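Pilin (Clostridioides difficile, PDB 6T8S) is the major type IV pilin PilA1, the subunit that probably polymerises into the bacterium's type IV pilus fibres. Local coordinates at residues 39-44 with 70-75; 77-82 with 135-140; 24-29 with 55-60; 61-66 with 86-91. All coordinates share one frame; numbering follows the deposited sequence. Where two conformers were deposited one is given.

Contact 1: residues 39-44 with 70-75; sequences KIPVTP and YKLIKV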
loop_
_atom_site.group_PDB
_atom_site.type_symbol
_atom_site.label_atom_id
_atom_site.label_comp_id
_atom_site.label_asym_id
_atom_site.label_seq_id
_atom_site.Cartn_x
_atom_site.Cartn_y
_atom_site.Cartn_z
ATOM N N LYS A 39 -7.256 8.334 -16.218
ATOM C CA LYS A 39 -7.151 6.877 -15.966
ATOM C C LYS A 39 -6.339 6.646 -14.691
ATOM O O LYS A 39 -5.423 7.434 -14.395
ATOM C CB LYS A 39 -6.631 6.135 -17.198
ATOM C CG LYS A 39 -5.186 6.370 -17.592
ATOM C CD LYS A 39 -4.836 5.691 -18.912
ATOM C CE LYS A 39 -3.347 5.642 -19.192
ATOM N NZ LYS A 39 -3.001 4.532 -20.115
ATOM N N ILE A 40 -6.740 5.622 -13.943
ATOM C CA ILE A 40 -6.056 5.145 -12.709
ATOM C C ILE A 40 -4.653 4.686 -13.095
ATOM O O ILE A 40 -4.509 3.896 -14.024
ATOM C CB ILE A 40 -6.924 4.018 -12.100
ATOM C CG1 ILE A 40 -8.276 4.559 -11.621
ATOM C CG2 ILE A 40 -6.204 3.277 -11.000
ATOM C CD1 ILE A 40 -8.174 5.595 -10.528
ATOM N N PRO A 41 -3.576 5.162 -12.422
ATOM C CA PRO A 41 -2.225 4.686 -12.699
ATOM C C PRO A 41 -2.050 3.261 -12.157
ATOM O O PRO A 41 -2.299 3.049 -10.991
ATOM C CB PRO A 41 -1.301 5.634 -11.930
ATOM C CG PRO A 41 -2.175 6.125 -10.793
ATOM C CD PRO A 41 -3.588 6.166 -11.350
ATOM N N VAL A 42 -1.620 2.335 -13.009
ATOM C CA VAL A 42 -1.363 0.933 -12.574
ATOM C C VAL A 42 0.030 0.522 -13.024
ATOM O O VAL A 42 0.499 0.994 -14.073
ATOM C CB VAL A 42 -2.433 -0.031 -13.106
ATOM C CG1 VAL A 42 -3.792 0.266 -12.512
ATOM C CG2 VAL A 42 -2.477 -0.023 -14.621
ATOM N N THR A 43 0.665 -0.359 -12.257
ATOM C CA THR A 43 1.924 -1.028 -12.646
ATOM C C THR A 43 1.601 -1.892 -13.857
ATOM O O THR A 43 0.581 -2.562 -13.869
ATOM C CB THR A 43 2.512 -1.840 -11.486
ATOM O OG1 THR A 43 2.726 -0.972 -10.368
ATOM C CG2 THR A 43 3.817 -2.522 -11.839
ATOM N N PRO A 44 2.421 -1.875 -14.928
ATOM C CA PRO A 44 2.189 -2.771 -16.058
ATOM C C PRO A 44 2.113 -4.239 -15.602
ATOM O O PRO A 44 2.842 -4.623 -14.691
ATOM C CB PRO A 44 3.409 -2.561 -16.958
ATOM C CG PRO A 44 3.929 -1.168 -16.588
ATOM C CD PRO A 44 3.582 -0.996 -15.121
ATOM N N TYR A 70 6.666 -2.254 -3.505
ATOM C CA TYR A 70 5.398 -1.562 -3.819
ATOM C C TYR A 70 5.013 -1.860 -5.272
ATOM O O TYR A 70 5.912 -1.966 -6.134
ATOM C CB TYR A 70 5.542 -0.049 -3.633
ATOM C CG TYR A 70 5.742 0.439 -2.218
ATOM C CD1 TYR A 70 4.776 0.234 -1.248
ATOM C CD2 TYR A 70 6.860 1.180 -1.864
ATOM C CE1 TYR A 70 4.931 0.711 0.044
ATOM C CE2 TYR A 70 7.029 1.672 -0.578
ATOM C CZ TYR A 70 6.058 1.444 0.381
ATOM O OH TYR A 70 6.194 1.918 1.656
ATOM N N LYS A 71 3.712 -1.930 -5.543
ATOM C CA LYS A 71 3.162 -1.789 -6.919
ATOM C C LYS A 71 1.734 -1.247 -6.826
ATOM O O LYS A 71 1.180 -1.219 -5.714
ATOM C CB LYS A 71 3.285 -3.109 -7.697
ATOM C CG LYS A 71 2.352 -4.232 -7.299
ATOM C CD LYS A 71 2.471 -5.457 -8.246
ATOM C CE LYS A 71 1.681 -5.317 -9.533
ATOM N NZ LYS A 71 1.854 -6.462 -10.468
ATOM N N LEU A 72 1.188 -0.806 -7.955
ATOM C CA LEU A 72 -0.174 -0.238 -8.050
ATOM C C LEU A 72 -1.048 -1.211 -8.839
ATOM O O LEU A 72 -0.618 -1.608 -9.945
ATOM C CB LEU A 72 -0.108 1.119 -8.756
ATOM C CG LEU A 72 0.600 2.227 -7.980
ATOM C CD1 LEU A 72 0.726 3.472 -8.835
ATOM C CD2 LEU A 72 -0.137 2.544 -6.700
ATOM N N ILE A 73 -2.202 -1.562 -8.275
ATOM C CA ILE A 73 -3.200 -2.466 -8.906
ATOM C C ILE A 73 -4.583 -1.816 -8.862
ATOM O O ILE A 73 -4.877 -0.993 -7.960
ATOM C CB ILE A 73 -3.196 -3.862 -8.259
ATOM C CG1 ILE A 73 -3.706 -3.836 -6.817
ATOM C CG2 ILE A 73 -1.812 -4.499 -8.404
ATOM C CD1 ILE A 73 -3.845 -5.204 -6.173
ATOM N N LYS A 74 -5.432 -2.223 -9.794
ATOM C CA LYS A 74 -6.855 -1.833 -9.795
ATOM C C LYS A 74 -7.638 -3.010 -9.215
ATOM O O LYS A 74 -7.399 -4.161 -9.648
ATOM C CB LYS A 74 -7.266 -1.411 -11.207
ATOM C CG LYS A 74 -8.712 -0.963 -11.330
ATOM C CD LYS A 74 -8.974 -0.110 -12.547
ATOM C CE LYS A 74 -10.374 -0.293 -13.096
ATOM N NZ LYS A 74 -10.492 0.261 -14.466
ATOM N N VAL A 75 -8.468 -2.744 -8.216
ATOM C CA VAL A 75 -9.387 -3.738 -7.592
ATOM C C VAL A 75 -10.801 -3.178 -7.744
ATOM O O VAL A 75 -11.107 -2.193 -7.079
ATOM C CB VAL A 75 -9.021 -4.019 -6.126
ATOM C CG1 VAL A 75 -9.917 -5.094 -5.527
ATOM C CG2 VAL A 75 -7.557 -4.415 -5.983
HETATM O O HOH W 1 -1.103 -3.511 -11.754
#
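Val42 and Thr43, in the loop that follows helix 9-37, run beside Leu72 of strand 70-75, the two chain directions 124° apart and the CA atoms of Val42 and Leu72 4.8 Å from each other. Thr43 grips both polar backbone atoms of Leu72. Its N donates to Leu72 O over 2.9 Å, from somewhat outside the carbonyl plane, while its OG1 accepts the N-H of Leu72 at 2.9 Å in an almost perfectly straight bond (179°). OG1 can do this because it stands beside the backbone N of Thr43, anti to the carbonyl carbon (chi1 -57°); the same hydroxyl is also hydrogen-bonded to Gly49 O. A water donates to Thr43 O and, at 2.7 Å, to Leu72 O. Val42 CG1 rests on Lys74 CB at 4.1 Å, the two side chains meeting at a slant, and Pro41 CB faces Leu72 CD1 at 4.3 Å. Leu72 CB and CD1 also lie against Pro41 O, a buried oxygen with no hydrogen-bond partner in the model. A threonine side chain thus stands in for a backbone acceptor, so that a loop segment that is not a regular strand satisfies the N-H and C=O of Leu72.

Contact 2: residues 77-82 with 135-140; sequences NKLVLQ and IVLIDN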
loop_
_atom_site.group_PDB
_atom_site.type_symbol
_atom_site.label_atom_id
_atom_site.label_comp_id
_atom_site.label_asym_id
_atom_site.label_seq_id
_atom_site.Cartn_x
_atom_site.Cartn_y
_atom_site.Cartn_z
ATOM N N ASN A 77 -13.241 -0.730 -8.944
ATOM C CA ASN A 77 -13.159 0.707 -9.321
ATOM C C ASN A 77 -12.039 1.403 -8.529
ATOM O O ASN A 77 -11.802 2.595 -8.789
ATOM C CB ASN A 77 -14.500 1.418 -9.098
ATOM C CG ASN A 77 -15.023 1.282 -7.679
ATOM O OD1 ASN A 77 -14.954 0.205 -7.086
ATOM N ND2 ASN A 77 -15.543 2.365 -7.120
ATOM N N LYS A 78 -11.361 0.697 -7.614
ATOM C CA LYS A 78 -10.405 1.308 -6.650
ATOM C C LYS A 78 -8.963 1.173 -7.144
ATOM O O LYS A 78 -8.613 0.116 -7.701
ATOM C CB LYS A 78 -10.574 0.653 -5.278
ATOM C CG LYS A 78 -11.921 0.927 -4.618
ATOM C CD LYS A 78 -12.043 0.283 -3.266
ATOM C CE LYS A 78 -13.426 0.393 -2.658
ATOM N NZ LYS A 78 -14.444 -0.228 -3.536
ATOM N N LEU A 79 -8.145 2.198 -6.894
ATOM C CA LEU A 79 -6.664 2.107 -6.960
ATOM C C LEU A 79 -6.143 1.637 -5.607
ATOM O O LEU A 79 -6.511 2.243 -4.583
ATOM C CB LEU A 79 -6.036 3.457 -7.307
ATOM C CG LEU A 79 -4.510 3.437 -7.354
ATOM C CD1 LEU A 79 -4.017 2.490 -8.435
ATOM C CD2 LEU A 79 -3.942 4.828 -7.566
ATOM N N VAL A 80 -5.279 0.620 -5.623
ATOM C CA VAL A 80 -4.768 -0.047 -4.395
ATOM C C VAL A 80 -3.239 -0.061 -4.452
ATOM O O VAL A 80 -2.657 -0.420 -5.501
ATOM C CB VAL A 80 -5.358 -1.463 -4.258
ATOM C CG1 VAL A 80 -4.726 -2.237 -3.113
ATOM C CG2 VAL A 80 -6.872 -1.408 -4.109
ATOM N N LEU A 81 -2.609 0.315 -3.345
ATOM C CA LEU A 81 -1.160 0.147 -3.150
ATOM C C LEU A 81 -0.946 -1.271 -2.608
ATOM O O LEU A 81 -1.411 -1.575 -1.496
ATOM C CB LEU A 81 -0.644 1.213 -2.178
ATOM C CG LEU A 81 0.845 1.130 -1.862
ATOM C CD1 LEU A 81 1.691 1.400 -3.097
ATOM C CD2 LEU A 81 1.207 2.084 -0.722
ATOM N N GLN A 82 -0.317 -2.121 -3.412
ATOM C CA GLN A 82 0.124 -3.464 -2.990
ATOM C C GLN A 82 1.506 -3.328 -2.364
ATOM O O GLN A 82 2.389 -2.643 -2.941
ATOM C CB GLN A 82 0.119 -4.414 -4.195
ATOM C CG GLN A 82 0.701 -5.794 -3.875
ATOM C CD GLN A 82 0.609 -6.724 -5.066
ATOM O OE1 GLN A 82 -0.317 -6.625 -5.867
ATOM N NE2 GLN A 82 1.574 -7.624 -5.200
ATOM N N ILE A 135 -3.415 -1.441 0.529
ATOM C CA ILE A 135 -3.988 -0.175 1.080
ATOM C C ILE A 135 -4.670 0.597 -0.051
ATOM O O ILE A 135 -4.001 0.994 -1.020
ATOM C CB ILE A 135 -2.954 0.696 1.822
ATOM C CG1 ILE A 135 -2.081 -0.111 2.790
ATOM C CG2 ILE A 135 -3.688 1.817 2.548
ATOM C CD1 ILE A 135 -1.040 0.708 3.533
ATOM N N VAL A 136 -5.971 0.832 0.089
ATOM C CA VAL A 136 -6.743 1.621 -0.911
ATOM C C VAL A 136 -6.158 3.040 -0.964
ATOM O O VAL A 136 -6.053 3.670 0.115
ATOM C CB VAL A 136 -8.236 1.656 -0.567
ATOM C CG1 VAL A 136 -8.998 2.571 -1.509
ATOM C CG2 VAL A 136 -8.833 0.255 -0.588
ATOM N N LEU A 137 -5.806 3.515 -2.160
ATOM C CA LEU A 137 -5.321 4.912 -2.401
ATOM C C LEU A 137 -6.475 5.811 -2.855
ATOM O O LEU A 137 -6.604 6.937 -2.321
ATOM C CB LEU A 137 -4.256 4.899 -3.493
ATOM C CG LEU A 137 -2.901 4.328 -3.104
ATOM C CD1 LEU A 137 -2.022 4.176 -4.338
ATOM C CD2 LEU A 137 -2.219 5.222 -2.083
ATOM N N ILE A 138 -7.248 5.341 -3.831
ATOM C CA ILE A 138 -8.339 6.125 -4.480
ATOM C C ILE A 138 -9.590 5.252 -4.482
ATOM O O ILE A 138 -9.564 4.183 -5.095
ATOM C CB ILE A 138 -7.953 6.611 -5.892
ATOM C CG1 ILE A 138 -6.627 7.383 -5.891
ATOM C CG2 ILE A 138 -9.097 7.427 -6.489
ATOM C CD1 ILE A 138 -6.156 7.862 -7.249
ATOM N N ASP A 139 -10.622 5.724 -3.785
ATOM C CA ASP A 139 -11.954 5.092 -3.628
ATOM C C ASP A 139 -12.949 5.895 -4.473
ATOM O O ASP A 139 -13.226 7.041 -4.085
ATOM C CB ASP A 139 -12.328 5.088 -2.139
ATOM C CG ASP A 139 -13.258 3.966 -1.718
ATOM O OD1 ASP A 139 -14.317 3.806 -2.363
ATOM O OD2 ASP A 139 -12.913 3.262 -0.749
ATOM N N ASN A 140 -13.432 5.341 -5.595
ATOM C CA ASN A 140 -14.381 6.020 -6.524
ATOM C C ASN A 140 -15.822 5.654 -6.136
ATOM O O ASN A 140 -16.430 6.237 -5.230
ATOM C CB ASN A 140 -14.108 5.674 -7.995
ATOM C CG ASN A 140 -12.894 6.368 -8.586
ATOM O OD1 ASN A 140 -12.544 7.484 -8.205
ATOM N ND2 ASN A 140 -12.254 5.720 -9.546
#
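Leu79 and Leu81 pair with residues 135-138 as antiparallel strands whose register slips by one at a classic beta bulge, where Leu137 and Ile138 both face Leu79. Leu79 O accepts two bonds from the same face of its carbonyl plane, from Leu137 N at 2.8 Å and from Ile138 N at 3.3 Å; Leu79 N returns a bond to Ile138 O. Beyond the bulge, Val80 and Val136 form a non-hydrogen-bonded pair, and Leu81 and Ile135 exchange two backbone bonds. Leu79 CG stands anti to the backbone N (chi1 178°), near Leu137 CD1 and CB, and the Leu79 CD2 methyl lies 3.8 Å from both Leu137 CD1 and Ile138 CD1. Leu137 CD1 also reaches Leu81 CB at 3.9 Å. Lys78 runs alongside Asp139, its CE 3.5 Å from Asp139 OD2, but Lys78 NZ stays 4.2 Å from Asp139 OD1, beyond salt-bridge range. The pairing places strand 78-83 between strands 70-75 and 128-138 of the antiparallel sheet. Helix 9-37 covers the side bearing Leu79, Leu81 and Ile135, through Ala30 on Leu79 and Tyr23 on Ile135 and Leu137, while Val136 packs against Leu118 of a loop.

Contact 3: residues 24-29 with 55-60; sequences SSVKSA and TYMESL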
loop_
_atom_site.group_PDB
_atom_site.type_symbol
_atom_site.label_atom_id
_atom_site.label_comp_id
_atom_site.label_asym_id
_atom_site.label_seq_id
_atom_site.Cartn_x
_atom_site.Cartn_y
_atom_site.Cartn_z
ATOM N N SER A 24 1.215 8.434 1.661
ATOM C CA SER A 24 0.800 9.842 1.457
ATOM C C SER A 24 1.402 10.407 0.163
ATOM O O SER A 24 0.644 11.017 -0.633
ATOM C CB SER A 24 1.174 10.686 2.648
ATOM O OG SER A 24 0.666 11.987 2.471
ATOM N N SER A 25 2.706 10.216 -0.044
ATOM C CA SER A 25 3.451 10.689 -1.238
ATOM C C SER A 25 2.893 10.020 -2.501
ATOM O O SER A 25 2.683 10.705 -3.504
ATOM C CB SER A 25 4.929 10.457 -1.077
ATOM O OG SER A 25 5.477 11.302 -0.067
ATOM N N VAL A 26 2.688 8.708 -2.464
ATOM C CA VAL A 26 2.183 7.947 -3.640
ATOM C C VAL A 26 0.742 8.387 -3.924
ATOM O O VAL A 26 0.389 8.516 -5.115
ATOM C CB VAL A 26 2.285 6.427 -3.415
ATOM C CG1 VAL A 26 1.567 5.655 -4.510
ATOM C CG2 VAL A 26 3.731 5.992 -3.309
ATOM N N LYS A 27 -0.071 8.580 -2.886
ATOM C CA LYS A 27 -1.494 8.964 -3.059
ATOM C C LYS A 27 -1.569 10.310 -3.798
ATOM O O LYS A 27 -2.415 10.439 -4.699
ATOM C CB LYS A 27 -2.233 9.027 -1.721
ATOM C CG LYS A 27 -3.697 9.413 -1.845
ATOM C CD LYS A 27 -4.511 9.174 -0.609
ATOM C CE LYS A 27 -5.914 9.720 -0.752
ATOM N NZ LYS A 27 -6.581 9.806 0.561
ATOM N N SER A 28 -0.758 11.293 -3.407
ATOM C CA SER A 28 -0.766 12.648 -4.021
ATOM C C SER A 28 -0.377 12.552 -5.505
ATOM O O SER A 28 -1.084 13.144 -6.377
ATOM C CB SER A 28 0.141 13.590 -3.262
ATOM O OG SER A 28 -0.085 14.922 -3.689
ATOM N N ALA A 29 0.681 11.799 -5.804
ATOM C CA ALA A 29 1.175 11.576 -7.181
ATOM C C ALA A 29 0.094 10.854 -7.996
ATOM O O ALA A 29 -0.105 11.225 -9.187
ATOM C CB ALA A 29 2.473 10.805 -7.161
ATOM N N THR A 55 7.088 10.605 -13.544
ATOM C CA THR A 55 7.054 12.047 -13.935
ATOM C C THR A 55 6.665 12.880 -12.705
ATOM O O THR A 55 7.126 14.048 -12.605
ATOM C CB THR A 55 6.129 12.283 -15.137
ATOM O OG1 THR A 55 6.573 11.422 -16.182
ATOM C CG2 THR A 55 6.144 13.716 -15.627
ATOM N N TYR A 56 5.883 12.318 -11.772
ATOM C CA TYR A 56 5.218 13.067 -10.669
ATOM C C TYR A 56 6.008 12.997 -9.353
ATOM O O TYR A 56 5.640 13.726 -8.417
ATOM C CB TYR A 56 3.798 12.547 -10.441
ATOM C CG TYR A 56 2.862 12.781 -11.600
ATOM C CD1 TYR A 56 2.136 13.956 -11.703
ATOM C CD2 TYR A 56 2.721 11.846 -12.619
ATOM C CE1 TYR A 56 1.267 14.186 -12.759
ATOM C CE2 TYR A 56 1.867 12.070 -13.688
ATOM C CZ TYR A 56 1.130 13.243 -13.759
ATOM O OH TYR A 56 0.294 13.489 -14.816
ATOM N N MET A 57 7.033 12.142 -9.259
ATOM C CA MET A 57 7.756 11.888 -7.988
ATOM C C MET A 57 9.248 12.124 -8.212
ATOM O O MET A 57 9.829 11.527 -9.131
ATOM C CB MET A 57 7.503 10.467 -7.471
ATOM C CG MET A 57 6.023 10.164 -7.311
ATOM S SD MET A 57 5.688 8.663 -6.344
ATOM C CE MET A 57 5.942 9.274 -4.680
ATOM N N GLU A 58 9.856 12.965 -7.387
ATOM C CA GLU A 58 11.305 13.262 -7.500
ATOM C C GLU A 58 12.083 11.992 -7.168
ATOM O O GLU A 58 13.109 11.742 -7.821
ATOM C CB GLU A 58 11.694 14.404 -6.572
ATOM C CG GLU A 58 11.067 15.722 -6.979
ATOM C CD GLU A 58 11.644 16.923 -6.254
ATOM O OE1 GLU A 58 11.321 17.124 -5.076
ATOM O OE2 GLU A 58 12.413 17.655 -6.886
ATOM N N SER A 59 11.595 11.220 -6.202
ATOM C CA SER A 59 12.202 9.926 -5.808
ATOM C C SER A 59 11.103 8.881 -5.608
ATOM O O SER A 59 10.216 9.118 -4.784
ATOM C CB SER A 59 13.045 10.105 -4.579
ATOM O OG SER A 59 13.953 9.022 -4.458
ATOM N N LEU A 60 11.164 7.762 -6.331
ATOM C CA LEU A 60 10.131 6.691 -6.240
ATOM C C LEU A 60 10.417 5.815 -5.028
ATOM O O LEU A 60 11.512 5.275 -4.915
ATOM C CB LEU A 60 10.148 5.840 -7.509
ATOM C CG LEU A 60 9.597 6.506 -8.761
ATOM C CD1 LEU A 60 9.902 5.659 -9.991
ATOM C CD2 LEU A 60 8.111 6.759 -8.631
#
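Ala29 of helix 9-37 meets Tyr56 and Met57 of the loop segment 55-60 through van der Waals contacts alone, with no hydrogen bond between the two segments. The apolar group centres on the single methyl of Ala29: its CB is 3.6 Å from Met57 CG and 3.9 Å from Tyr56 CB, so that two successive loop residues close over it. Met57 then follows the helix surface back by one turn. Its thioether chain bends at the last torsion (chi3 78°), which sets Met57 CE 3.9 Å from Ser25 CB and within 4.2 Å of Val26 CG2. A second kind of contact brings carbon against backbone oxygen. Met57 CE lies 3.7 Å from Ser25 O, an oxygen that already accepts the helical bond from Ala29 N, and Ala29 O sits 4.1 Å above one face of the Tyr56 ring, displaced toward its rim. The hydroxyl of Tyr56 leads away from this helical turn to hydrogen-bond with Asp36 farther along the same helix. Val26 and Ala29 also touch Leu53, in the loop leading to Met57. The fit between these segments is thus one of shape, a small alanine beside a bent methionine, and the directional bond is left to Tyr56 and Asp36.

Contact 4: residues 61-66 with 86-91; sequences PDKADI and NDEGVT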
loop_
_atom_site.group_PDB
_atom_site.type_symbol
_atom_site.label_atom_id
_atom_site.label_comp_id
_atom_site.label_asym_id
_atom_site.label_seq_id
_atom_site.Cartn_x
_atom_site.Cartn_y
_atom_site.Cartn_z
ATOM N N PRO A 61 9.459 5.651 -4.090
ATOM C CA PRO A 61 9.562 4.615 -3.065
ATOM C C PRO A 61 9.685 3.253 -3.763
ATOM O O PRO A 61 9.060 3.067 -4.790
ATOM C CB PRO A 61 8.257 4.737 -2.275
ATOM C CG PRO A 61 7.821 6.161 -2.513
ATOM C CD PRO A 61 8.243 6.460 -3.938
ATOM N N ASP A 62 10.493 2.356 -3.197
ATOM C CA ASP A 62 10.842 1.037 -3.790
ATOM C C ASP A 62 10.270 -0.075 -2.898
ATOM O O ASP A 62 9.418 -0.854 -3.376
ATOM C CB ASP A 62 12.362 0.931 -3.958
ATOM C CG ASP A 62 12.838 -0.413 -4.483
ATOM O OD1 ASP A 62 12.154 -0.979 -5.352
ATOM O OD2 ASP A 62 13.884 -0.884 -4.006
ATOM N N LYS A 63 10.719 -0.133 -1.646
ATOM C CA LYS A 63 10.312 -1.179 -0.675
ATOM C C LYS A 63 9.770 -0.501 0.580
ATOM O O LYS A 63 10.282 0.583 0.957
ATOM C CB LYS A 63 11.488 -2.068 -0.270
ATOM C CG LYS A 63 12.036 -2.974 -1.361
ATOM C CD LYS A 63 13.280 -3.743 -0.929
ATOM C CE LYS A 63 13.065 -4.660 0.262
ATOM N NZ LYS A 63 12.224 -5.833 -0.083
ATOM N N ALA A 64 8.793 -1.136 1.210
ATOM C CA ALA A 64 8.224 -0.699 2.501
ATOM C C ALA A 64 9.191 -1.077 3.627
ATOM O O ALA A 64 9.827 -2.138 3.548
ATOM C CB ALA A 64 6.865 -1.311 2.682
ATOM N N ASP A 65 9.281 -0.259 4.676
ATOM C CA ASP A 65 10.135 -0.555 5.859
ATOM C C ASP A 65 9.594 -1.761 6.646
ATOM O O ASP A 65 10.361 -2.335 7.436
ATOM C CB ASP A 65 10.284 0.685 6.735
ATOM C CG ASP A 65 11.350 1.653 6.250
ATOM O OD1 ASP A 65 11.935 1.410 5.181
ATOM O OD2 ASP A 65 11.629 2.613 6.981
ATOM N N ILE A 66 8.340 -2.167 6.426
ATOM C CA ILE A 66 7.724 -3.368 7.075
ATOM C C ILE A 66 7.973 -4.617 6.212
ATOM O O ILE A 66 7.526 -5.704 6.623
ATOM C CB ILE A 66 6.224 -3.148 7.351
ATOM C CG1 ILE A 66 5.440 -2.867 6.065
ATOM C CG2 ILE A 66 6.030 -2.066 8.408
ATOM C CD1 ILE A 66 3.954 -2.681 6.254
ATOM N N ASN A 86 5.544 -12.185 -4.475
ATOM C CA ASN A 86 5.934 -13.602 -4.242
ATOM C C ASN A 86 7.245 -13.700 -3.442
ATOM O O ASN A 86 7.396 -14.657 -2.660
ATOM C CB ASN A 86 6.067 -14.339 -5.568
ATOM C CG ASN A 86 7.140 -13.742 -6.445
ATOM O OD1 ASN A 86 7.014 -12.607 -6.900
ATOM N ND2 ASN A 86 8.190 -14.509 -6.694
ATOM N N ASP A 87 8.159 -12.742 -3.617
ATOM C CA ASP A 87 9.528 -12.768 -3.028
ATOM C C ASP A 87 9.472 -12.460 -1.524
ATOM O O ASP A 87 10.276 -13.038 -0.763
ATOM C CB ASP A 87 10.469 -11.796 -3.748
ATOM C CG ASP A 87 10.906 -12.236 -5.138
ATOM O OD1 ASP A 87 11.142 -13.440 -5.329
ATOM O OD2 ASP A 87 11.004 -11.364 -6.026
ATOM N N GLU A 88 8.585 -11.560 -1.097
ATOM C CA GLU A 88 8.577 -11.071 0.305
ATOM C C GLU A 88 7.315 -10.243 0.536
ATOM O O GLU A 88 7.000 -9.421 -0.336
ATOM C CB GLU A 88 9.844 -10.252 0.557
ATOM C CG GLU A 88 9.849 -9.515 1.879
ATOM C CD GLU A 88 11.075 -8.633 2.068
ATOM O OE1 GLU A 88 12.116 -9.175 2.470
ATOM O OE2 GLU A 88 10.999 -7.416 1.765
ATOM N N GLY A 89 6.620 -10.507 1.639
ATOM C CA GLY A 89 5.450 -9.733 2.080
ATOM C C GLY A 89 5.831 -8.824 3.228
ATOM O O GLY A 89 7.040 -8.657 3.493
ATOM N N VAL A 90 4.832 -8.282 3.914
ATOM C CA VAL A 90 5.044 -7.406 5.101
ATOM C C VAL A 90 5.090 -8.275 6.354
ATOM O O VAL A 90 4.522 -9.396 6.353
ATOM C CB VAL A 90 3.960 -6.324 5.220
ATOM C CG1 VAL A 90 3.767 -5.579 3.913
ATOM C CG2 VAL A 90 2.646 -6.867 5.743
ATOM N N THR A 91 5.707 -7.747 7.407
ATOM C CA THR A 91 5.597 -8.302 8.768
ATOM C C THR A 91 5.044 -7.208 9.690
ATOM O O THR A 91 5.604 -6.099 9.687
ATOM C CB THR A 91 6.936 -8.900 9.213
ATOM O OG1 THR A 91 7.226 -9.965 8.306
ATOM C CG2 THR A 91 6.896 -9.430 10.628
#
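Ile66 and Val90 run alongside each other in the same direction, whereas the Lys63 side chain comes across Glu88 roughly perpendicular to it; these two pairs join the loop 61-66 to the segment 86-91, which leads into strand 90-92. In the apolar pair, Ile66 CD1 is 3.7 Å from Val90 CG1, and Ile66 CG1 lies 3.8 Å from that same methyl, so the ethyl arm of the isoleucine runs past one branch of the valine. The arm starts from between the backbone N and the carbonyl carbon of Ile66 (chi1 60°) and continues extended to CD1. Beside this pair the backbones are joined directly: Thr91 N donates to Ile66 O over 2.8 Å, nearly along the C=O axis, with an N-H...O angle of 164°. The same oxygen receives a CA-H...O contact from Val90 CA at 3.4 Å. In the charged pair, Lys63 bends at both of its last two torsions, and its NZ forms a salt bridge of 2.7 Å with Glu88 OE2, meeting that oxygen from above the carboxylate plane, 39° out of it. Glu88 OE2 has a second donor in Gly68 N, which should help to fix the carboxylate and ties the glutamate to the chain just beyond Ile66. Ile66 also rests on Val19 of helix 9-37, and Val90 packs on Ile83 of strand 78-83 and on Val128 and Leu133 of strand 128-138. The contact therefore bridges the long N-terminal helix and the sheet, with strand 90-92 paired to strand 128-138 through Val90 and Lys131.

Contact 2 is the most buried of the four and joins two strands within the sheet; the other three are partly buried and tie loop residues between helix 9-37 and strand 70-75 to the sheet or the helix. Contacts 1 and 2 adjoin through the pairing of strands 70-75 and 78-83, with Leu72 packed on Leu137. Val26 brings contact 3 to the same core, touching both leucines. Contact 4 lies across the chain's centre from contact 2, although both involve strands that pair with strand 128-138. Chemistry follows place: backbone bonds and leucines in the sheet, threonine-to-backbone hydrogen bonds at its margin, packing without hydrogen bonds between the segments on the helix, and a salt bridge near the surface beside buried aliphatics in contact 4.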